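Local coordinates for protein acetone carboxylase alpha subunit (Xanthobacter autotrophicus Py2, PDB 5M45) that serves as the alpha subunit of acetone carboxylase and is itself a large metal-binding chain of the hydantoinase B/oxoprolinase family, at residues 298-303 with 602-607; 534-539 with 557-562. All blocks are in the same frame, centred on the assembly; numbering follows the deposited sequence.

In the fold
Leaving strand 286-297, an edge strand, within this chain, of a mixed four-stranded sheet, the chain turns through 298-303 and does not meet its partner of interaction 1 until 602-607, almost 300 residues later. Interaction 2 is nested inside this long loop: strand 532-535 runs out into 536-539, and 557-562 brings the chain back after only 17 residues. The centres of the two contacts lie about 9 Å apart, and a salt bridge from Arg559 to Asp602 links them. Segment 602-607 itself leads from strand 598-602 of a five-stranded antiparallel sheet to strand 610-612, the partner of 532-535, so that three sheets of the chain converge here.

Interaction 1. Residues 298-303 with 602-607; sequences YAHEDV and DKQAIT
His300 and Gln604 lie flat against each other, ring and amide planes 22° apart, the two side chains sliding past one another in opposite directions. Gln604 CG sits over the centre of the imidazole, 3.7 Å from the centroid of the His300 ring, in a CH-pi contact. The bend of the glutamine at chi2 (58°) carries CD back toward the root of the histidine, where OE1 comes within 3.3 Å of His300 CB. The amide is turned by its other end: Gln604 NE2 donates to Ile606 O at 2.9 Å, in the plane of that carbonyl; Gln604 is also the centre of an inverse gamma turn. The imidazole is held from both nitrogens, in its own plane. ND1 accepts from Asp302 N at 3.1 Å, within the type I turn 300-303, and NE2 bonds a water that donates to Asp602 OD2 at 2.6 Å. No direct hydrogen bond joins the segments, the loop after strand 286-297 and, from a different sheet, the end of strand 598-602 with the loop behind it; packing and this water connect them. Asp602 OD1, met from above the carboxylate plane, takes Gln604 N in an Asx turn, while Arg559 bridges Asp602 OD2 and Asp302 OD2 and probably offsets the two nearby negative charges. The side chains of Val303 and Gln604 cross at about a right angle, and Val303 CG2 meets Ile606 O at 3.5 Å. Its other methyl, CG1, lies over the centre of the Tyr298 ring, whose CE1 touches Ile606 CG2 at 4.0 Å; the phenol oxygen bonds Tyr345.

Interaction 2. Residues 534-539 with 557-562; sequences MFFMGN and GYRFAA
Phe536 and Arg559 make the main apolar contact, the two side chains crossing at about a right angle. CG of Arg559 stands over one face, offset toward the rim and 3.9 Å from the centroid of the Phe536 ring, a CH-pi contact 19° off the normal. The next carbon, Arg559 CD, lies 3.7 Å from Phe536 CE1. Beyond it the chain bends at chi3 (67°), which turns NE away from the line of the preceding carbons; the guanidinium plane ends 84° from the ring plane, so the two flat groups do not stack. At the ring's edge, near its plane, Phe536 CZ meets the methyl CB of Ala561 at 4.1 Å. This packing joins two antiparallel sheets: Phe536 directly follows strand 532-535 of one, and Arg559 and Ala561 belong to strand 559-563 of the other, with Tyr618 of the latter sheet also stacking on the phenyl ring. Polar contacts are fewer. Phe560 O approaches the same ring edge, 3.6 Å from Phe536 CZ. Where the segments draw together again, Gly557 CA makes a bent CA-H...O contact with Asn539 O at 3.3 Å; Arg623 also donates to this carbonyl oxygen. The buried guanidinium of Arg559 is held by Asp602 and Asp302, beyond the two segments.

Interaction 1. Residues 298-303 with 602-607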
# COMPACT_ATOMS: atom_id res chain seq x y z
N TYR A 298 14.94 2.84 -20.25
CA TYR A 298 14.69 1.68 -19.39
C TYR A 298 15.31 0.38 -19.92
O TYR A 298 15.26 -0.64 -19.23
CB TYR A 298 13.19 1.50 -19.08
CG TYR A 298 12.67 2.21 -17.82
CD1 TYR A 298 13.24 3.41 -17.36
CD2 TYR A 298 11.59 1.69 -17.11
CE1 TYR A 298 12.74 4.06 -16.23
CE2 TYR A 298 11.09 2.33 -15.99
CZ TYR A 298 11.67 3.51 -15.54
OH TYR A 298 11.18 4.15 -14.43
N ALA A 299 15.88 0.40 -21.11
CA ALA A 299 16.58 -0.79 -21.65
C ALA A 299 17.91 -1.10 -20.92
O ALA A 299 18.32 -2.26 -20.89
CB ALA A 299 16.80 -0.69 -23.16
N HIS A 300 18.55 -0.07 -20.34
CA HIS A 300 19.88 -0.21 -19.74
C HIS A 300 19.85 -1.22 -18.56
O HIS A 300 18.87 -1.26 -17.80
CB HIS A 300 20.37 1.18 -19.23
CG HIS A 300 21.84 1.26 -18.96
ND1 HIS A 300 22.40 0.85 -17.77
CD2 HIS A 300 22.86 1.78 -19.69
CE1 HIS A 300 23.71 1.09 -17.78
NE2 HIS A 300 24.01 1.63 -18.94
N GLU A 301 20.93 -1.96 -18.39
CA GLU A 301 21.00 -2.96 -17.32
C GLU A 301 20.90 -2.41 -15.88
O GLU A 301 20.53 -3.14 -14.97
CB GLU A 301 22.26 -3.84 -17.45
CG GLU A 301 23.58 -3.11 -17.23
CD GLU A 301 24.78 -4.03 -17.01
OE1 GLU A 301 25.90 -3.59 -17.38
OE2 GLU A 301 24.63 -5.16 -16.43
N ASP A 302 21.22 -1.13 -15.66
CA ASP A 302 21.15 -0.53 -14.33
C ASP A 302 19.73 -0.03 -13.97
O ASP A 302 19.55 0.54 -12.90
CB ASP A 302 22.20 0.59 -14.17
CG ASP A 302 23.63 0.04 -14.05
OD1 ASP A 302 23.78 -1.21 -13.93
OD2 ASP A 302 24.61 0.84 -14.03
N VAL A 303 18.74 -0.23 -14.86
CA VAL A 303 17.34 -0.09 -14.53
C VAL A 303 16.76 -1.51 -14.29
O VAL A 303 16.33 -2.19 -15.24
CB VAL A 303 16.55 0.66 -15.61
CG1 VAL A 303 15.10 0.84 -15.21
CG2 VAL A 303 17.18 2.05 -15.86
N ASP A 602 28.78 8.08 -17.28
CA ASP A 602 28.05 7.77 -18.52
C ASP A 602 26.77 8.58 -18.64
O ASP A 602 26.48 9.40 -17.75
CB ASP A 602 27.78 6.25 -18.63
CG ASP A 602 26.90 5.70 -17.52
OD1 ASP A 602 26.12 6.43 -16.88
OD2 ASP A 602 26.96 4.48 -17.26
N LYS A 603 26.00 8.35 -19.72
CA LYS A 603 24.72 9.05 -19.95
C LYS A 603 23.48 8.50 -19.21
O LYS A 603 22.38 9.01 -19.40
CB LYS A 603 24.40 9.13 -21.44
CG LYS A 603 25.34 10.01 -22.29
CD LYS A 603 25.22 11.49 -21.97
CE LYS A 603 23.82 12.10 -22.25
NZ LYS A 603 23.79 13.57 -22.00
N GLN A 604 23.65 7.49 -18.36
CA GLN A 604 22.50 6.83 -17.76
C GLN A 604 22.00 7.60 -16.52
O GLN A 604 22.39 7.33 -15.38
CB GLN A 604 22.87 5.36 -17.44
CG GLN A 604 21.70 4.47 -17.07
CD GLN A 604 20.64 4.41 -18.14
OE1 GLN A 604 20.95 4.46 -19.32
NE2 GLN A 604 19.38 4.28 -17.74
N ALA A 605 21.16 8.60 -16.77
CA ALA A 605 20.71 9.53 -15.73
C ALA A 605 19.52 9.04 -14.91
O ALA A 605 19.06 9.74 -14.01
CB ALA A 605 20.42 10.89 -16.36
N ILE A 606 19.02 7.86 -15.24
CA ILE A 606 17.98 7.13 -14.49
C ILE A 606 18.51 5.74 -14.13
O ILE A 606 18.95 4.98 -14.99
CB ILE A 606 16.70 6.87 -15.31
CG1 ILE A 606 16.11 8.17 -15.75
CG2 ILE A 606 15.68 6.09 -14.45
CD1 ILE A 606 14.89 8.00 -16.68
N THR A 607 18.45 5.42 -12.84
CA THR A 607 18.82 4.10 -12.34
C THR A 607 17.87 3.65 -11.22
O THR A 607 17.11 4.45 -10.68
CB THR A 607 20.27 4.05 -11.79
OG1 THR A 607 20.39 4.90 -10.64
CG2 THR A 607 21.31 4.45 -12.83
O HOH W 1 26.64 2.90 -19.24

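Interaction 2. Residues 534-539 with 557-562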
# COMPACT_ATOMS: atom_id res chain seq x y z
N MET A 534 21.78 3.91 -3.20
CA MET A 534 21.44 5.18 -3.84
C MET A 534 21.09 4.98 -5.33
O MET A 534 21.43 3.95 -5.93
CB MET A 534 22.57 6.22 -3.70
CG MET A 534 23.08 6.42 -2.27
SD MET A 534 24.32 7.71 -2.03
CE MET A 534 23.35 9.20 -2.36
N PHE A 535 20.43 5.96 -5.92
CA PHE A 535 20.10 5.96 -7.35
C PHE A 535 19.94 7.40 -7.88
O PHE A 535 19.93 8.37 -7.12
CB PHE A 535 18.89 5.07 -7.66
CG PHE A 535 17.57 5.49 -7.00
CD1 PHE A 535 17.27 5.12 -5.68
CD2 PHE A 535 16.61 6.21 -7.73
CE1 PHE A 535 16.06 5.47 -5.09
CE2 PHE A 535 15.40 6.56 -7.15
CZ PHE A 535 15.13 6.20 -5.84
N PHE A 536 19.92 7.49 -9.21
CA PHE A 536 19.83 8.76 -9.96
C PHE A 536 18.48 8.86 -10.67
O PHE A 536 17.93 7.84 -11.13
CB PHE A 536 20.96 8.81 -11.04
CG PHE A 536 22.36 8.91 -10.49
CD1 PHE A 536 23.07 7.78 -10.14
CD2 PHE A 536 22.99 10.13 -10.34
CE1 PHE A 536 24.38 7.85 -9.63
CE2 PHE A 536 24.29 10.22 -9.83
CZ PHE A 536 24.99 9.07 -9.46
N MET A 537 17.96 10.07 -10.81
CA MET A 537 16.70 10.33 -11.55
C MET A 537 16.69 11.75 -12.14
O MET A 537 16.65 12.73 -11.42
CB MET A 537 15.47 10.14 -10.63
CG MET A 537 14.11 10.25 -11.34
SD MET A 537 13.88 9.15 -12.76
CE MET A 537 13.66 10.23 -14.18
N GLY A 538 16.70 11.80 -13.48
CA GLY A 538 16.68 13.06 -14.27
C GLY A 538 16.79 12.78 -15.76
O GLY A 538 16.93 11.62 -16.19
N ASN A 539 16.72 13.83 -16.56
CA ASN A 539 16.87 13.73 -18.03
C ASN A 539 18.33 13.45 -18.40
O ASN A 539 19.25 13.97 -17.74
CB ASN A 539 16.34 15.00 -18.72
CG ASN A 539 17.13 16.26 -18.36
OD1 ASN A 539 17.35 16.53 -17.20
ND2 ASN A 539 17.55 17.03 -19.38
N GLY A 557 21.83 15.68 -19.10
CA GLY A 557 22.32 15.07 -17.86
C GLY A 557 23.30 13.94 -18.07
O GLY A 557 23.38 13.36 -19.16
N TYR A 558 24.05 13.64 -17.01
CA TYR A 558 24.92 12.48 -16.94
C TYR A 558 25.11 12.05 -15.48
O TYR A 558 24.75 12.77 -14.56
CB TYR A 558 26.27 12.75 -17.64
CG TYR A 558 27.20 13.71 -16.89
CD1 TYR A 558 27.08 15.09 -17.03
CD2 TYR A 558 28.18 13.23 -16.02
CE1 TYR A 558 27.92 15.97 -16.33
CE2 TYR A 558 29.03 14.12 -15.30
CZ TYR A 558 28.89 15.47 -15.46
OH TYR A 558 29.73 16.35 -14.74
N ARG A 559 25.66 10.85 -15.32
CA ARG A 559 25.94 10.19 -14.04
C ARG A 559 27.44 10.13 -13.77
O ARG A 559 28.22 9.79 -14.67
CB ARG A 559 25.40 8.73 -14.11
CG ARG A 559 25.85 7.82 -13.00
CD ARG A 559 25.12 6.47 -12.95
NE ARG A 559 25.37 5.56 -14.08
CZ ARG A 559 25.14 4.24 -14.04
NH1 ARG A 559 24.72 3.63 -12.92
NH2 ARG A 559 25.34 3.50 -15.11
N PHE A 560 27.83 10.45 -12.53
CA PHE A 560 29.12 10.08 -11.95
C PHE A 560 28.94 9.48 -10.56
O PHE A 560 28.39 10.13 -9.67
CB PHE A 560 30.10 11.27 -11.81
CG PHE A 560 31.42 10.90 -11.16
CD1 PHE A 560 32.47 10.43 -11.92
CD2 PHE A 560 31.61 11.06 -9.77
CE1 PHE A 560 33.69 10.07 -11.30
CE2 PHE A 560 32.82 10.73 -9.16
CZ PHE A 560 33.86 10.22 -9.93
N ALA A 561 29.43 8.25 -10.38
CA ALA A 561 29.52 7.58 -9.10
C ALA A 561 30.78 6.75 -9.02
O ALA A 561 31.28 6.27 -10.06
CB ALA A 561 28.31 6.68 -8.88
N ALA A 562 31.31 6.57 -7.81
CA ALA A 562 32.54 5.78 -7.60
C ALA A 562 32.46 4.87 -6.37
O ALA A 562 32.13 5.32 -5.29
CB ALA A 562 33.76 6.72 -7.51